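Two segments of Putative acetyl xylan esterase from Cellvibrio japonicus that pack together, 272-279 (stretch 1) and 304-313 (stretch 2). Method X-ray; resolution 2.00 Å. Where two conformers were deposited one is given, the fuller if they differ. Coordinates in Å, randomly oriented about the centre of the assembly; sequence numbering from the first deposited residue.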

# COMPACT_ATOMS: atom_id res chain seq x y z
N ASN B 272 -10.98 15.93 3.20
CA ASN B 272 -12.06 15.14 3.77
C ASN B 272 -11.83 13.64 3.76
O ASN B 272 -12.23 12.94 4.70
N TYR B 273 -11.19 13.15 2.71
CA TYR B 273 -10.84 11.73 2.65
C TYR B 273 -9.86 11.42 3.79
O TYR B 273 -10.03 10.43 4.50
N VAL B 274 -8.84 12.27 3.96
CA VAL B 274 -7.87 12.08 5.05
C VAL B 274 -8.60 12.12 6.39
O VAL B 274 -8.39 11.26 7.25
N LYS B 275 -9.49 13.11 6.54
CA LYS B 275 -10.26 13.28 7.79
C LYS B 275 -11.06 12.02 8.10
O LYS B 275 -11.09 11.55 9.25
N PHE B 276 -11.71 11.48 7.07
CA PHE B 276 -12.57 10.29 7.21
C PHE B 276 -11.82 9.05 7.71
O PHE B 276 -12.26 8.38 8.65
N VAL B 277 -10.71 8.74 7.06
CA VAL B 277 -9.90 7.58 7.41
C VAL B 277 -9.38 7.72 8.84
O VAL B 277 -9.42 6.76 9.61
N LYS B 278 -8.90 8.92 9.20
CA LYS B 278 -8.50 9.21 10.59
C LYS B 278 -9.62 8.95 11.60
O LYS B 278 -9.37 8.37 12.64
N GLN B 279 -10.84 9.37 11.28
CA GLN B 279 -11.97 9.15 12.18
C GLN B 279 -12.23 7.65 12.34
O GLN B 279 -12.42 7.17 13.45
N GLN B 304 -5.41 11.83 -6.95
CA GLN B 304 -5.85 12.45 -5.70
C GLN B 304 -5.77 11.47 -4.56
O GLN B 304 -5.41 11.85 -3.45
N VAL B 305 -6.11 10.22 -4.83
CA VAL B 305 -5.97 9.16 -3.84
C VAL B 305 -4.49 8.95 -3.44
O VAL B 305 -4.21 8.69 -2.26
N GLY B 306 -3.56 9.09 -4.39
CA GLY B 306 -2.13 9.03 -4.07
C GLY B 306 -1.72 10.09 -3.04
O GLY B 306 -0.90 9.83 -2.13
N LYS B 307 -2.32 11.28 -3.17
CA LYS B 307 -2.07 12.40 -2.25
C LYS B 307 -2.66 12.11 -0.87
O LYS B 307 -2.06 12.46 0.15
N VAL B 308 -3.85 11.49 -0.85
CA VAL B 308 -4.51 11.06 0.38
C VAL B 308 -3.65 10.05 1.15
O VAL B 308 -3.40 10.21 2.35
N VAL B 309 -3.19 9.01 0.47
CA VAL B 309 -2.36 7.99 1.12
C VAL B 309 -1.09 8.63 1.70
O VAL B 309 -0.68 8.34 2.84
N ALA B 310 -0.47 9.51 0.92
CA ALA B 310 0.75 10.20 1.36
C ALA B 310 0.56 11.10 2.58
O ALA B 310 1.41 11.10 3.47
N GLN B 311 -0.57 11.81 2.62
CA GLN B 311 -0.90 12.70 3.72
C GLN B 311 -1.30 11.96 4.98
O GLN B 311 -1.08 12.44 6.09
N LEU B 312 -1.90 10.78 4.80
CA LEU B 312 -2.21 9.89 5.90
C LEU B 312 -0.93 9.36 6.53
O LEU B 312 -0.75 9.47 7.74
N LYS B 313 -0.04 8.81 5.71
CA LYS B 313 1.25 8.27 6.20
C LYS B 313 2.11 9.36 6.84
O LYS B 313 2.69 9.14 7.90

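Helix 272-279 packs against helix 304-313 in a putative acetyl xylan esterase from Cellvibrio japonicus. Both segments are interior parts of longer helices; their axes approach to 9.4 Å, and their N-to-C directions diverge by 48°. The backbones come nearest at Val274 and Val308, whose CA atoms lie 5.8 Å apart. The two stretches together bury 371 Å²; no hydrogen bond crosses between them.

Aliphatic contacts centre on Val274 and Leu312. Val274, chi1 t, leaves its backbone sideways to the other helix and uses both methyls. Its CG2 lies 3.9 Å from CG1 of Val308, and the same CG2 is 3.9 Å from the backbone O of Val308, so this methyl rests against the partner helix backbone as well as its side chain. CG1 of Val274 is 3.9 Å from CD2 of Leu312. Leu312 has the largest covered area of the contact; its CA-to-CB bond points sideways, but the m,t rotamer (chi1 -78°, chi2 159°) brings the end of the side chain nearer to the first helix. There CD2 of Leu312 meets three residues of the first helix: it lies 3.7 Å from the backbone O of Val274, 3.8 Å from CG1 of Val277 and 4.0 Å from CG of Lys278. Val277, chi1 t, points toward the second helix, whereas Lys278 (m,t,t,t) starts sideways, its end comes nearer, and its covered area is small.

The aromatic contacts belong to Tyr273, chi1 t (-153°), which points toward the second helix, while Val308, also t, points back toward the first. CB of Tyr273 lies 3.8 Å from CG2 of Val308, while CG1 of Val308 sits over one face of the Tyr273 ring, 4.3 Å from its centroid and 27° off the ring normal, a CH-pi contact. One turn earlier, Val305, chi1 t, places CG2 4.2 Å from CE1 of Tyr273, approaching the ring obliquely. The two valines thus line the same aromatic side chain at successive turns of their helix.

Polar groups make their hydrogen bonds away from this interface. Gln311, chi1 m and chi2 t, points toward the first helix, yet its NE2 meets a methyl, CG2 of Val274, at 3.7 Å; one of its two deposited conformers is described. Within the second helix, NZ of Lys307 donates to OE1 of Gln304 at 2.8 Å, a side-chain link roughly one turn long whose two ends both lead away from the first helix. Main-chain bonding is helical, and Leu312 N donates to Val308 O at 2.9 Å, so the carbonyl touched by Val274 is already engaged within its own helix. Likewise Val274 O, which CD2 of Leu312 approaches, accepts from Lys278 N at 3.1 Å.

Several residues take no part in the contact. Lys275 and Val309 point away from the partner helix, and the ring of Phe276 leads away from it after a sideways start. Gly306 has no side chain to contribute.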

# COMPACT_ATOMS: atom_id res chain seq x y z
CB ASN B 272 -13.37 15.49 3.10
CG ASN B 272 -13.98 16.70 3.70
OD1 ASN B 272 -14.64 16.61 4.73
ND2 ASN B 272 -13.71 17.87 3.12
CB TYR B 273 -10.22 11.39 1.30
CG TYR B 273 -10.38 9.95 0.85
CD1 TYR B 273 -10.37 9.63 -0.51
CD2 TYR B 273 -10.52 8.90 1.78
CE1 TYR B 273 -10.50 8.31 -0.95
CE2 TYR B 273 -10.66 7.57 1.35
CZ TYR B 273 -10.64 7.29 -0.01
OH TYR B 273 -10.77 5.99 -0.45
CB VAL B 274 -6.70 13.12 5.01
CG1 VAL B 274 -5.83 13.06 6.28
CG2 VAL B 274 -5.83 12.89 3.76
CB LYS B 275 -11.20 14.48 7.65
CG LYS B 275 -11.79 15.01 8.96
CD LYS B 275 -13.10 15.74 8.66
CE LYS B 275 -13.56 16.60 9.81
NZ LYS B 275 -14.85 17.23 9.45
CB PHE B 276 -13.25 9.98 5.87
CG PHE B 276 -14.23 8.83 5.92
CD1 PHE B 276 -15.24 8.80 6.90
CD2 PHE B 276 -14.16 7.80 5.00
CE1 PHE B 276 -16.16 7.74 6.95
CE2 PHE B 276 -15.08 6.73 5.03
CZ PHE B 276 -16.08 6.71 6.01
CB VAL B 277 -8.75 7.36 6.40
CG1 VAL B 277 -7.76 6.31 6.91
CG2 VAL B 277 -9.31 6.98 4.99
CB LYS B 278 -7.98 10.64 10.76
CG LYS B 278 -6.66 10.93 10.04
CD LYS B 278 -6.30 12.37 10.34
CE LYS B 278 -5.11 12.82 9.55
NZ LYS B 278 -4.80 14.25 9.87
CB GLN B 279 -13.24 9.83 11.68
CG GLN B 279 -13.14 11.34 11.47
CD GLN B 279 -14.42 11.96 10.86
OE1 GLN B 279 -14.99 11.43 9.90
NE2 GLN B 279 -14.84 13.10 11.41
CB GLN B 304 -7.27 13.02 -5.78
CG GLN B 304 -7.53 13.96 -6.97
CD GLN B 304 -6.38 14.92 -7.26
OE1 GLN B 304 -5.93 15.65 -6.38
NE2 GLN B 304 -5.90 14.91 -8.50
CB VAL B 305 -6.70 7.86 -4.30
CG1 VAL B 305 -6.48 6.72 -3.33
CG2 VAL B 305 -8.21 8.15 -4.44
CB LYS B 307 -2.69 13.70 -2.78
CG LYS B 307 -2.12 14.26 -4.10
CD LYS B 307 -2.93 15.53 -4.46
CE LYS B 307 -2.71 16.03 -5.89
NZ LYS B 307 -3.61 17.21 -6.20
CB VAL B 308 -5.93 10.48 0.11
CG1 VAL B 308 -6.57 9.90 1.39
CG2 VAL B 308 -6.84 11.57 -0.44
CB VAL B 309 -1.98 6.85 0.14
CG1 VAL B 309 -1.01 5.87 0.81
CG2 VAL B 309 -3.22 6.12 -0.33
CB ALA B 310 1.36 10.99 0.19
CB GLN B 311 -2.00 13.68 3.31
CG GLN B 311 -1.45 14.94 2.68
CD GLN B 311 -2.51 15.95 2.35
OE1 GLN B 311 -2.31 16.83 1.51
NE2 GLN B 311 -3.65 15.84 3.00
CB LEU B 312 -3.12 8.73 5.45
CG LEU B 312 -4.61 9.09 5.30
CD1 LEU B 312 -5.33 8.08 4.38
CD2 LEU B 312 -5.32 9.23 6.66
CB LYS B 313 2.01 7.60 5.06
CG LYS B 313 1.38 6.34 4.57
CD LYS B 313 2.19 5.74 3.44
CE LYS B 313 1.62 4.41 2.98
NZ LYS B 313 1.92 3.33 3.97